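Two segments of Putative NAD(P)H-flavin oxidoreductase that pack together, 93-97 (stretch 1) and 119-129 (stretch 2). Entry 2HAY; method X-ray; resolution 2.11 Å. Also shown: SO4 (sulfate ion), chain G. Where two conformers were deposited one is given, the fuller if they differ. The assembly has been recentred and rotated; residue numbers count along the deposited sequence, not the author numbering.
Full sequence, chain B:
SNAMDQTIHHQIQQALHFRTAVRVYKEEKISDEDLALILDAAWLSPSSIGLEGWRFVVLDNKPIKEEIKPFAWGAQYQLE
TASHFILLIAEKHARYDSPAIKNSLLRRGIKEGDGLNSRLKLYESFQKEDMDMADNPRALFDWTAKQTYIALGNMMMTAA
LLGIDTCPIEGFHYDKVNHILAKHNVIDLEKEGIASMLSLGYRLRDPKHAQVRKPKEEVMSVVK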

ATOM      1  N   HIS B  93       8.375  11.968 -11.593  1.00 25.28           N
ATOM      2  CA  HIS B  93       7.915  13.175 -12.283  1.00 26.26           C
ATOM      3  C   HIS B  93       6.451  13.184 -12.721  1.00 25.94           C
ATOM      4  O   HIS B  93       6.085  13.765 -13.747  1.00 25.21           O
ATOM      5  CB  HIS B  93       8.850  13.472 -13.452  1.00 25.78           C
ATOM      6  CG  HIS B  93      10.261  13.689 -13.020  1.00 28.24           C
ATOM      7  ND1 HIS B  93      10.638  14.757 -12.222  1.00 30.99           N
ATOM      8  CD2 HIS B  93      11.387  12.982 -13.269  1.00 26.40           C
ATOM      9  CE1 HIS B  93      11.941  14.697 -12.009  1.00 31.64           C
ATOM     10  NE2 HIS B  93      12.417  13.625 -12.622  1.00 31.41           N
ATOM     11  N   ALA B  94       5.602  12.554 -11.918  1.00 26.87           N
ATOM     12  CA  ALA B  94       4.174  12.530 -12.238  1.00 27.00           C
ATOM     13  C   ALA B  94       3.503  13.807 -11.742  1.00 26.81           C
ATOM     14  O   ALA B  94       2.580  13.751 -10.935  1.00 27.13           O
ATOM     15  CB  ALA B  94       3.509  11.226 -11.669  1.00 26.90           C
ATOM     16  N   ARG B  95       3.969  14.958 -12.248  1.00 26.54           N
ATOM     17  CA  ARG B  95       3.445  16.265 -11.885  1.00 26.12           C
ATOM     18  C   ARG B  95       2.112  16.471 -12.612  1.00 27.02           C
ATOM     19  O   ARG B  95       1.877  15.869 -13.656  1.00 26.62           O
ATOM     20  CB  ARG B  95       4.453  17.353 -12.305  1.00 25.92           C
ATOM     21  CG  ARG B  95       4.346  18.673 -11.526  1.00 26.83           C
ATOM     22  CD  ARG B  95       5.557  19.575 -11.813  1.00 25.66           C
ATOM     23  NE  ARG B  95       5.418  20.883 -11.202  1.00 25.83           N
ATOM     24  CZ  ARG B  95       4.851  21.944 -11.782  1.00 26.95           C
ATOM     25  NH1 ARG B  95       4.358  21.863 -13.022  1.00 26.14           N
ATOM     26  NH2 ARG B  95       4.763  23.089 -11.113  1.00 24.77           N
ATOM     27  N   TYR B  96       1.251  17.334 -12.079  1.00 27.04           N
ATOM     28  CA  TYR B  96      -0.074  17.565 -12.661  1.00 27.80           C
ATOM     29  C   TYR B  96      -0.051  17.864 -14.172  1.00 28.20           C
ATOM     30  O   TYR B  96      -0.997  17.506 -14.876  1.00 27.87           O
ATOM     31  CB  TYR B  96      -0.839  18.672 -11.910  1.00 27.29           C
ATOM     32  CG  TYR B  96      -0.170  20.025 -11.963  1.00 27.92           C
ATOM     33  CD1 TYR B  96       0.785  20.382 -11.017  1.00 26.67           C
ATOM     34  CD2 TYR B  96      -0.488  20.942 -12.966  1.00 26.55           C
ATOM     35  CE1 TYR B  96       1.421  21.606 -11.082  1.00 26.96           C
ATOM     36  CE2 TYR B  96       0.160  22.188 -13.047  1.00 27.30           C
ATOM     37  CZ  TYR B  96       1.094  22.510 -12.094  1.00 26.74           C
ATOM     38  OH  TYR B  96       1.722  23.731 -12.147  1.00 29.36           O
ATOM     39  N   ASP B  97       1.028  18.491 -14.670  1.00 28.52           N
ATOM     40  CA  ASP B  97       1.086  18.853 -16.088  1.00 28.63           C
ATOM     41  C   ASP B  97       1.912  17.903 -16.955  1.00 29.32           C
ATOM     42  O   ASP B  97       2.199  18.212 -18.110  1.00 29.76           O
ATOM     43  CB  ASP B  97       1.559  20.303 -16.252  1.00 29.33           C
ATOM     44  CG  ASP B  97       2.949  20.528 -15.696  1.00 29.89           C
ATOM     45  OD1 ASP B  97       3.636  21.464 -16.158  1.00 31.07           O
ATOM     46  OD2 ASP B  97       3.359  19.744 -14.813  1.00 29.80           O
ATOM     47  N   ARG B 119     -10.161  19.000 -14.965  1.00 39.39           N
ATOM     48  CA  ARG B 119      -9.538  18.000 -14.091  1.00 38.93           C
ATOM     49  C   ARG B 119      -8.090  18.362 -13.800  1.00 36.93           C
ATOM     50  O   ARG B 119      -7.655  18.283 -12.656  1.00 36.00           O
ATOM     51  CB  ARG B 119      -9.685  16.567 -14.617  1.00 39.50           C
ATOM     52  CG  ARG B 119     -10.788  15.798 -13.889  1.00 42.43           C
ATOM     53  CD  ARG B 119     -11.551  14.886 -14.846  1.00 49.64           C
ATOM     54  NE  ARG B 119     -12.737  14.241 -14.261  1.00 53.19           N
ATOM     55  CZ  ARG B 119     -12.696  13.212 -13.414  1.00 56.24           C
ATOM     56  NH1 ARG B 119     -13.826  12.676 -12.946  1.00 56.95           N
ATOM     57  NH2 ARG B 119     -11.523  12.718 -13.019  1.00 57.23           N
ATOM     58  N   LEU B 120      -7.370  18.816 -14.825  1.00 35.84           N
ATOM     59  CA  LEU B 120      -5.971  19.223 -14.648  1.00 34.76           C
ATOM     60  C   LEU B 120      -5.833  20.298 -13.568  1.00 33.92           C
ATOM     61  O   LEU B 120      -4.865  20.295 -12.790  1.00 32.98           O
ATOM     62  CB  LEU B 120      -5.341  19.678 -15.963  1.00 34.99           C
ATOM     63  CG  LEU B 120      -5.051  18.550 -16.963  1.00 36.04           C
ATOM     64  CD1 LEU B 120      -4.478  19.127 -18.261  1.00 37.72           C
ATOM     65  CD2 LEU B 120      -4.112  17.541 -16.367  1.00 36.51           C
ATOM     66  N   LYS B 121      -6.829  21.176 -13.506  1.00 32.65           N
ATOM     67  CA  LYS B 121      -6.884  22.243 -12.518  1.00 32.87           C
ATOM     68  C   LYS B 121      -7.076  21.711 -11.097  1.00 31.69           C
ATOM     69  O   LYS B 121      -6.482  22.235 -10.163  1.00 31.19           O
ATOM     70  CB  LYS B 121      -8.005  23.217 -12.868  1.00 32.87           C
ATOM     71  CG  LYS B 121      -7.785  24.607 -12.369  1.00 36.39           C
ATOM     72  CD  LYS B 121      -8.412  25.615 -13.348  1.00 41.33           C
ATOM     73  CE  LYS B 121      -7.659  26.945 -13.344  1.00 44.61           C
ATOM     74  NZ  LYS B 121      -7.233  27.350 -14.735  1.00 45.66           N
ATOM     75  N   LEU B 122      -7.913  20.690 -10.940  1.00 31.16           N
ATOM     76  CA  LEU B 122      -8.033  19.989  -9.664  1.00 31.17           C
ATOM     77  C   LEU B 122      -6.747  19.253  -9.289  1.00 30.16           C
ATOM     78  O   LEU B 122      -6.321  19.246  -8.123  1.00 29.25           O
ATOM     79  CB  LEU B 122      -9.163  18.959  -9.708  1.00 32.11           C
ATOM     80  CG  LEU B 122     -10.169  19.095  -8.559  1.00 35.90           C
ATOM     81  CD1 LEU B 122     -11.141  17.925  -8.620  1.00 38.29           C
ATOM     82  CD2 LEU B 122      -9.475  19.227  -7.167  1.00 37.17           C
ATOM     83  N   TYR B 123      -6.147  18.596 -10.270  1.00 28.98           N
ATOM     84  CA  TYR B 123      -4.921  17.833  -9.991  1.00 28.37           C
ATOM     85  C   TYR B 123      -3.817  18.796  -9.606  1.00 27.00           C
ATOM     86  O   TYR B 123      -2.985  18.471  -8.783  1.00 26.20           O
ATOM     87  CB  TYR B 123      -4.501  16.945 -11.167  1.00 29.12           C
ATOM     88  CG  TYR B 123      -5.481  15.838 -11.525  1.00 29.85           C
ATOM     89  CD1 TYR B 123      -5.430  15.227 -12.770  1.00 30.71           C
ATOM     90  CD2 TYR B 123      -6.472  15.426 -10.633  1.00 32.45           C
ATOM     91  CE1 TYR B 123      -6.316  14.223 -13.112  1.00 32.33           C
ATOM     92  CE2 TYR B 123      -7.368  14.412 -10.959  1.00 31.85           C
ATOM     93  CZ  TYR B 123      -7.276  13.813 -12.208  1.00 31.95           C
ATOM     94  OH  TYR B 123      -8.162  12.818 -12.566  1.00 33.31           O
ATOM     95  N   GLU B 124      -3.854  19.994 -10.176  1.00 26.58           N
ATOM     96  CA  GLU B 124      -2.902  21.048  -9.833  1.00 26.61           C
ATOM     97  C   GLU B 124      -3.012  21.472  -8.362  1.00 26.46           C
ATOM     98  O   GLU B 124      -2.023  21.469  -7.642  1.00 25.58           O
ATOM     99  CB  GLU B 124      -3.041  22.274 -10.757  1.00 25.71           C
ATOM    100  CG  GLU B 124      -2.044  23.391 -10.391  1.00 25.98           C
ATOM    101  CD  GLU B 124      -2.022  24.548 -11.370  1.00 28.56           C
ATOM    102  OE1 GLU B 124      -2.741  24.479 -12.394  1.00 33.54           O
ATOM    103  OE2 GLU B 124      -1.284  25.541 -11.116  1.00 30.08           O
ATOM    104  N   SER B 125      -4.213  21.852  -7.921  1.00 26.68           N
ATOM    105  CA  SER B 125      -4.379  22.257  -6.524  1.00 27.19           C
ATOM    106  C   SER B 125      -4.141  21.087  -5.594  1.00 26.56           C
ATOM    107  O   SER B 125      -3.631  21.277  -4.495  1.00 26.52           O
ATOM    108  CB  SER B 125      -5.740  22.912  -6.247  1.00 27.48           C
ATOM    109  OG  SER B 125      -6.798  22.028  -6.551  1.00 30.22           O
ATOM    110  N   PHE B 126      -4.500  19.888  -6.046  1.00 26.33           N
ATOM    111  CA  PHE B 126      -4.237  18.663  -5.296  1.00 26.05           C
ATOM    112  C   PHE B 126      -2.735  18.495  -5.010  1.00 26.13           C
ATOM    113  O   PHE B 126      -2.350  18.215  -3.877  1.00 26.59           O
ATOM    114  CB  PHE B 126      -4.786  17.440  -6.034  1.00 26.01           C
ATOM    115  CG  PHE B 126      -4.398  16.115  -5.412  1.00 27.13           C
ATOM    116  CD1 PHE B 126      -3.570  15.216  -6.098  1.00 29.25           C
ATOM    117  CD2 PHE B 126      -4.879  15.752  -4.139  1.00 26.17           C
ATOM    118  CE1 PHE B 126      -3.225  13.967  -5.517  1.00 31.09           C
ATOM    119  CE2 PHE B 126      -4.544  14.531  -3.548  1.00 26.00           C
ATOM    120  CZ  PHE B 126      -3.725  13.633  -4.222  1.00 27.83           C
ATOM    121  N   GLN B 127      -1.889  18.676  -6.021  1.00 26.19           N
ATOM    122  CA  GLN B 127      -0.435  18.539  -5.822  1.00 26.91           C
ATOM    123  C   GLN B 127       0.226  19.738  -5.144  1.00 27.19           C
ATOM    124  O   GLN B 127       1.203  19.578  -4.430  1.00 27.38           O
ATOM    125  CB  GLN B 127       0.268  18.235  -7.145  1.00 26.71           C
ATOM    126  CG  GLN B 127      -0.094  16.851  -7.738  1.00 26.19           C
ATOM    127  CD  GLN B 127       0.866  16.423  -8.834  1.00 26.19           C
ATOM    128  OE1 GLN B 127       1.594  17.247  -9.386  1.00 23.49           O
ATOM    129  NE2 GLN B 127       0.879  15.136  -9.147  1.00 24.74           N
ATOM    130  N   LYS B 128      -0.297  20.937  -5.370  1.00 27.97           N
ATOM    131  CA  LYS B 128       0.301  22.143  -4.812  1.00 28.47           C
ATOM    132  C   LYS B 128      -0.174  22.416  -3.382  1.00 29.41           C
ATOM    133  O   LYS B 128       0.623  22.812  -2.533  1.00 30.16           O
ATOM    134  CB  LYS B 128       0.001  23.368  -5.683  1.00 28.30           C
ATOM    135  CG  LYS B 128       0.685  23.377  -7.025  1.00 27.75           C
ATOM    136  CD  LYS B 128       0.560  24.729  -7.724  1.00 28.35           C
ATOM    137  CE  LYS B 128       1.571  24.780  -8.878  1.00 30.31           C
ATOM    138  NZ  LYS B 128       1.185  25.767  -9.914  1.00 29.18           N
ATOM    139  N   GLU B 129      -1.454  22.155  -3.118  0.50 29.47           N
ATOM    140  CA  GLU B 129      -2.078  22.572  -1.862  0.50 29.66           C
ATOM    141  C   GLU B 129      -2.476  21.421  -0.924  0.50 29.68           C
ATOM    142  O   GLU B 129      -2.130  21.452   0.253  0.50 29.68           O
ATOM    143  CB  GLU B 129      -3.244  23.529  -2.149  0.50 29.64           C
ATOM    144  CG  GLU B 129      -2.767  24.842  -2.814  0.50 29.93           C
ATOM    145  CD  GLU B 129      -3.655  25.296  -3.959  0.50 31.06           C
ATOM    146  OE1 GLU B 129      -4.881  25.446  -3.722  0.50 29.77           O
ATOM    147  OE2 GLU B 129      -3.119  25.506  -5.087  0.50 29.44           O
TER
HETATM  148  S   SO4 G 802     -10.849  11.538  -9.479  1.00135.96           S
HETATM  149  O1  SO4 G 802     -10.646  12.804 -10.256  1.00135.78           O
HETATM  150  O2  SO4 G 802      -9.937  11.658  -8.260  1.00136.01           O
HETATM  151  O3  SO4 G 802     -12.386  11.424  -9.064  1.00136.13           O
HETATM  152  O4  SO4 G 802     -10.424  10.256 -10.340  1.00136.05           O
HETATM  153  O   HOH W   1       3.839  26.059 -11.393  1.00 37.24           O

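Tyr-96 lies at the centre of the contact between an irregular segment, 93-97, and one flank of the helix 119-129. Its CA-to-CB bond points toward the helix, and chi1 in the p well (62°) with chi2 near -88° lays the ring flat against Glu-124. Glu-124 CG stands 3.7 Å from the centroid of the Tyr-96 ring and only 13° off its normal, a CH-pi contact over the face. Glu-124 is fully extended (t, t), so its chain runs across the ring, and Glu-124 CD comes within 3.6 Å of Tyr-96 CE2. At the base of the ring, Tyr-96 CB packs on Tyr-123 CB at 4.1 Å, while the tip of Leu-120 reaches the backbone, Leu-120 CD2 lying 3.5 Å from Tyr-96 O.

Gln-127, one helical turn beyond Tyr-123, points toward the segment; its m, t rotamer carries the buried amide to the backbone, where both ends are used. Gln-127 NE2 donates to Ala-94 O (2.8 Å, nearly linear at 165°), and Gln-127 OE1 accepts a weak bond from Tyr-96 N (2.7 Å, bent to 130°). Gln-127 OE1 also sits at the edge of the Tyr-96 ring, 3.6 Å from Tyr-96 CD1.

Lys-128, m at chi1 and then t throughout, slants back toward the preceding turn and reaches the ring's far end. There Lys-128 NZ donates to Tyr-96 OH at 3.1 Å and forms a salt bridge with Glu-124 OE2 at 2.8 Å, linking the residue that covers the ring to the one that meets its hydroxyl. Arg-95 points away overall, its extended chain (t, t, t) running out to a salt bridge from Arg-95 NH1 to Asp-97 OD2 (2.9 Å). Water 1 joins the two stretches, accepting from Arg-95 NH2 and Lys-128 NZ, each 3.1 Å from its oxygen.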